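Local coordinates for protein 5,10-methylenetetrahydrofolate dehydrogenase (Bombyx mori, PDB 5ZF1) that probably oxidises 5,10-methylenetetrahydrofolate with NADP+ as the electron acceptor, a step of one-carbon folate metabolism, at residues A32-D42 / G61-S71. Residues are numbered along the deposited sequence; the frame is centred on the assembly and turned at random.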
loop_
_atom_site.group_PDB
_atom_site.type_symbol
_atom_site.label_atom_id
_atom_site.label_comp_id
_atom_site.label_asym_id
_atom_site.label_seq_id
_atom_site.Cartn_x
_atom_site.Cartn_y
_atom_site.Cartn_z
ATOM N N ALA B 32 -7.228 -14.940 28.784
ATOM C CA ALA B 32 -8.139 -14.464 27.756
ATOM C C ALA B 32 -7.634 -13.136 27.188
ATOM O O ALA B 32 -7.070 -12.321 27.923
ATOM C CB ALA B 32 -9.550 -14.288 28.320
ATOM N N PRO B 33 -7.840 -12.886 25.897
ATOM C CA PRO B 33 -7.378 -11.624 25.302
ATOM C C PRO B 33 -8.020 -10.425 25.971
ATOM O O PRO B 33 -9.198 -10.452 26.331
ATOM C CB PRO B 33 -7.825 -11.742 23.835
ATOM C CG PRO B 33 -8.054 -13.173 23.590
ATOM C CD PRO B 33 -8.508 -13.758 24.922
ATOM N N THR B 34 -7.244 -9.348 26.104
ATOM C CA THR B 34 -7.698 -8.117 26.740
ATOM C C THR B 34 -7.558 -6.950 25.776
ATOM O O THR B 34 -6.559 -6.853 25.058
ATOM C CB THR B 34 -6.893 -7.824 28.002
ATOM O OG1 THR B 34 -5.511 -7.682 27.655
ATOM C CG2 THR B 34 -7.048 -8.968 29.014
ATOM N N ILE B 35 -8.555 -6.066 25.781
ATOM C CA ILE B 35 -8.559 -4.860 24.959
ATOM C C ILE B 35 -8.889 -3.653 25.830
ATOM O O ILE B 35 -9.734 -3.723 26.733
ATOM C CB ILE B 35 -9.539 -4.977 23.770
ATOM C CG1 ILE B 35 -9.507 -3.703 22.923
ATOM C CG2 ILE B 35 -10.954 -5.268 24.221
ATOM C CD1 ILE B 35 -10.359 -3.781 21.685
ATOM N N ARG B 36 -8.206 -2.546 25.564
ATOM C CA ARG B 36 -8.480 -1.263 26.197
ATOM C C ARG B 36 -8.874 -0.287 25.104
ATOM O O ARG B 36 -8.132 -0.112 24.132
ATOM C CB ARG B 36 -7.261 -0.753 26.961
ATOM C CG ARG B 36 -6.741 -1.730 28.000
ATOM C CD ARG B 36 -7.700 -1.840 29.191
ATOM N NE ARG B 36 -7.219 -2.804 30.181
ATOM C CZ ARG B 36 -7.681 -4.043 30.313
ATOM N NH1 ARG B 36 -8.657 -4.488 29.530
ATOM N NH2 ARG B 36 -7.168 -4.837 31.242
ATOM N N CYS B 37 -10.041 0.327 25.247
ATOM C CA CYS B 37 -10.549 1.296 24.283
ATOM C C CYS B 37 -10.512 2.682 24.912
ATOM O O CYS B 37 -11.198 2.927 25.912
ATOM C CB CYS B 37 -11.974 0.945 23.849
ATOM S SG CYS B 37 -12.166 -0.699 23.105
ATOM N N ILE B 38 -9.728 3.585 24.321
ATOM C CA ILE B 38 -9.612 4.950 24.817
ATOM C C ILE B 38 -10.651 5.808 24.115
ATOM O O ILE B 38 -10.740 5.811 22.880
ATOM C CB ILE B 38 -8.195 5.503 24.599
ATOM C CG1 ILE B 38 -7.192 4.725 25.438
ATOM C CG2 ILE B 38 -8.145 6.983 24.953
ATOM C CD1 ILE B 38 -5.751 5.126 25.186
ATOM N N ILE B 39 -11.444 6.520 24.911
ATOM C CA ILE B 39 -12.525 7.391 24.459
ATOM C C ILE B 39 -12.186 8.802 24.907
ATOM O O ILE B 39 -12.045 9.055 26.110
ATOM C CB ILE B 39 -13.886 6.971 25.042
ATOM C CG1 ILE B 39 -14.554 5.892 24.209
ATOM C CG2 ILE B 39 -14.834 8.151 25.066
ATOM C CD1 ILE B 39 -15.096 6.427 22.909
ATOM N N VAL B 40 -12.054 9.717 23.955
ATOM C CA VAL B 40 -11.745 11.111 24.255
ATOM C C VAL B 40 -12.979 11.937 23.923
ATOM O O VAL B 40 -13.331 12.110 22.747
ATOM C CB VAL B 40 -10.510 11.608 23.489
ATOM C CG1 VAL B 40 -10.388 13.122 23.610
ATOM C CG2 VAL B 40 -9.256 10.925 24.015
ATOM N N GLY B 41 -13.639 12.447 24.956
ATOM C CA GLY B 41 -14.805 13.283 24.770
ATOM C C GLY B 41 -16.095 12.555 25.080
ATOM O O GLY B 41 -16.116 11.416 25.559
ATOM N N ASP B 42 -17.199 13.242 24.780
ATOM C CA ASP B 42 -18.536 12.751 25.091
ATOM C C ASP B 42 -19.429 12.727 23.856
ATOM O O ASP B 42 -20.647 12.898 23.962
ATOM C CB ASP B 42 -19.179 13.588 26.197
ATOM C CG ASP B 42 -19.161 12.887 27.541
ATOM O OD1 ASP B 42 -19.482 11.679 27.591
ATOM O OD2 ASP B 42 -18.825 13.546 28.548
ATOM N N GLY B 61 -15.699 -13.694 24.867
ATOM C CA GLY B 61 -14.771 -14.046 25.924
ATOM C C GLY B 61 -13.514 -13.216 25.947
ATOM O O GLY B 61 -12.494 -13.678 26.464
ATOM N N ILE B 62 -13.550 -12.026 25.369
ATOM C CA ILE B 62 -12.482 -11.042 25.459
ATOM C C ILE B 62 -12.817 -10.083 26.598
ATOM O O ILE B 62 -13.981 -9.717 26.792
ATOM C CB ILE B 62 -12.334 -10.323 24.103
ATOM C CG1 ILE B 62 -11.723 -11.285 23.083
ATOM C CG2 ILE B 62 -11.520 -9.012 24.226
ATOM C CD1 ILE B 62 -11.699 -10.742 21.660
ATOM N N ASP B 63 -11.813 -9.708 27.378
ATOM C CA ASP B 63 -12.012 -8.795 28.501
ATOM C C ASP B 63 -11.703 -7.380 28.044
ATOM O O ASP B 63 -10.541 -7.043 27.800
ATOM C CB ASP B 63 -11.138 -9.184 29.686
ATOM C CG ASP B 63 -11.377 -10.599 30.128
ATOM O OD1 ASP B 63 -12.471 -11.131 29.842
ATOM O OD2 ASP B 63 -10.470 -11.172 30.753
ATOM N N ALA B 64 -12.740 -6.555 27.956
ATOM C CA ALA B 64 -12.637 -5.190 27.466
ATOM C C ALA B 64 -12.816 -4.199 28.609
ATOM O O ALA B 64 -13.623 -4.419 29.517
ATOM C CB ALA B 64 -13.688 -4.928 26.383
ATOM N N LEU B 65 -12.056 -3.109 28.555
ATOM C CA LEU B 65 -12.176 -2.019 29.514
ATOM C C LEU B 65 -12.094 -0.707 28.751
ATOM O O LEU B 65 -11.224 -0.545 27.891
ATOM C CB LEU B 65 -11.074 -2.094 30.572
ATOM C CG LEU B 65 -11.097 -1.068 31.699
ATOM C CD1 LEU B 65 -11.242 -1.786 33.039
ATOM C CD2 LEU B 65 -9.839 -0.211 31.677
ATOM N N THR B 66 -13.008 0.211 29.041
ATOM C CA THR B 66 -13.048 1.505 28.372
ATOM C C THR B 66 -12.383 2.547 29.257
ATOM O O THR B 66 -12.694 2.646 30.448
ATOM C CB THR B 66 -14.486 1.918 28.062
ATOM O OG1 THR B 66 -15.110 0.908 27.260
ATOM C CG2 THR B 66 -14.510 3.241 27.311
ATOM N N ILE B 67 -11.466 3.315 28.679
ATOM C CA ILE B 67 -10.785 4.391 29.385
ATOM C C ILE B 67 -11.313 5.698 28.821
ATOM O O ILE B 67 -11.055 6.034 27.658
ATOM C CB ILE B 67 -9.262 4.302 29.245
ATOM C CG1 ILE B 67 -8.736 3.039 29.922
ATOM C CG2 ILE B 67 -8.616 5.537 29.845
ATOM C CD1 ILE B 67 -7.846 2.215 29.037
ATOM N N ASN B 68 -12.067 6.431 29.635
ATOM C CA ASN B 68 -12.677 7.678 29.202
ATOM C C ASN B 68 -11.750 8.844 29.520
ATOM O O ASN B 68 -11.196 8.928 30.622
ATOM C CB ASN B 68 -14.037 7.876 29.873
ATOM C CG ASN B 68 -15.043 6.820 29.471
ATOM O OD1 ASN B 68 -15.803 7.002 28.518
ATOM N ND2 ASN B 68 -15.057 5.705 30.196
ATOM N N ARG B 69 -11.569 9.730 28.549
ATOM C CA ARG B 69 -10.804 10.945 28.756
ATOM C C ARG B 69 -11.629 12.127 28.273
ATOM O O ARG B 69 -12.579 11.978 27.500
ATOM C CB ARG B 69 -9.441 10.888 28.046
ATOM C CG ARG B 69 -8.435 9.928 28.702
ATOM C CD ARG B 69 -8.102 10.343 30.139
ATOM N NE ARG B 69 -7.021 9.545 30.723
ATOM C CZ ARG B 69 -7.201 8.523 31.560
ATOM N NH1 ARG B 69 -8.424 8.156 31.922
ATOM N NH2 ARG B 69 -6.155 7.864 32.036
ATOM N N ASP B 70 -11.273 13.310 28.753
ATOM C CA ASP B 70 -12.046 14.501 28.445
ATOM C C ASP B 70 -11.568 15.133 27.141
ATOM O O ASP B 70 -10.426 14.952 26.714
ATOM C CB ASP B 70 -11.960 15.496 29.600
ATOM C CG ASP B 70 -12.055 14.812 30.952
ATOM O OD1 ASP B 70 -10.995 14.484 31.530
ATOM O OD2 ASP B 70 -13.189 14.578 31.425
ATOM N N SER B 71 -12.477 15.874 26.504
ATOM C CA SER B 71 -12.198 16.484 25.208
ATOM C C SER B 71 -10.983 17.401 25.232
ATOM O O SER B 71 -10.387 17.643 24.175
ATOM C CB SER B 71 -13.419 17.271 24.721
ATOM O OG SER B 71 -14.495 16.406 24.398
#
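The Arg36 guanidinium has Asp63 O at its edge, near its plane, while Leu65 CB approaches it obliquely, 3.6 Å from Arg36 NH1. A bend at chi2 (-71°) folds the arginine back across Leu65, whose CD2 touches Arg36 CD, and lets NH1 hydrogen-bond to Ile35 O from above that carbonyl's plane (3.1 Å). Ile35 O is therefore gripped twice, since Leu65 N reaches it nearly along the C=O axis. A serine in place of Arg36 would probably leave Ile35 O with only its interstrand bond and strip the cover from Leu65 CB and CD2. The other guanidinium, of Arg69, carries Ile67 CG2 on one face, offset toward the rim; its NH1 bonds to Asn68 O, and NH2 forms a salt bridge with Glu81.

Strands 34-40 and 63-69 run parallel, and eight backbone hydrogen bonds join them and their ends, from Asp63 N-Pro33 O to Gly41 N-Arg69 O (2.8 Å). On the arginine side, Ile67 CD1 reaches Arg36 CB at 3.7 Å. On the reverse side, Ile35 CG2 packs on Ala64 CB (3.5 Å) and Ile62 CG2, and Ile39 CG1 meets Thr66 CG2.

The pair forms the two strands of a beta-alpha-beta unit in the catalytic domain, with a right-handed crossover through helix 44-60, which packs on Ile39 and Thr66. Helix 277-298 lies against Pro33, Ile35 and Ile62, and helix 75-87 against Ile38 and Ile67. Strand 34-40 is central, bonded through Arg36 and Ile38 to strand 93-96 and its flank, whereas 63-69 is an edge strand of this three-stranded parallel sheet.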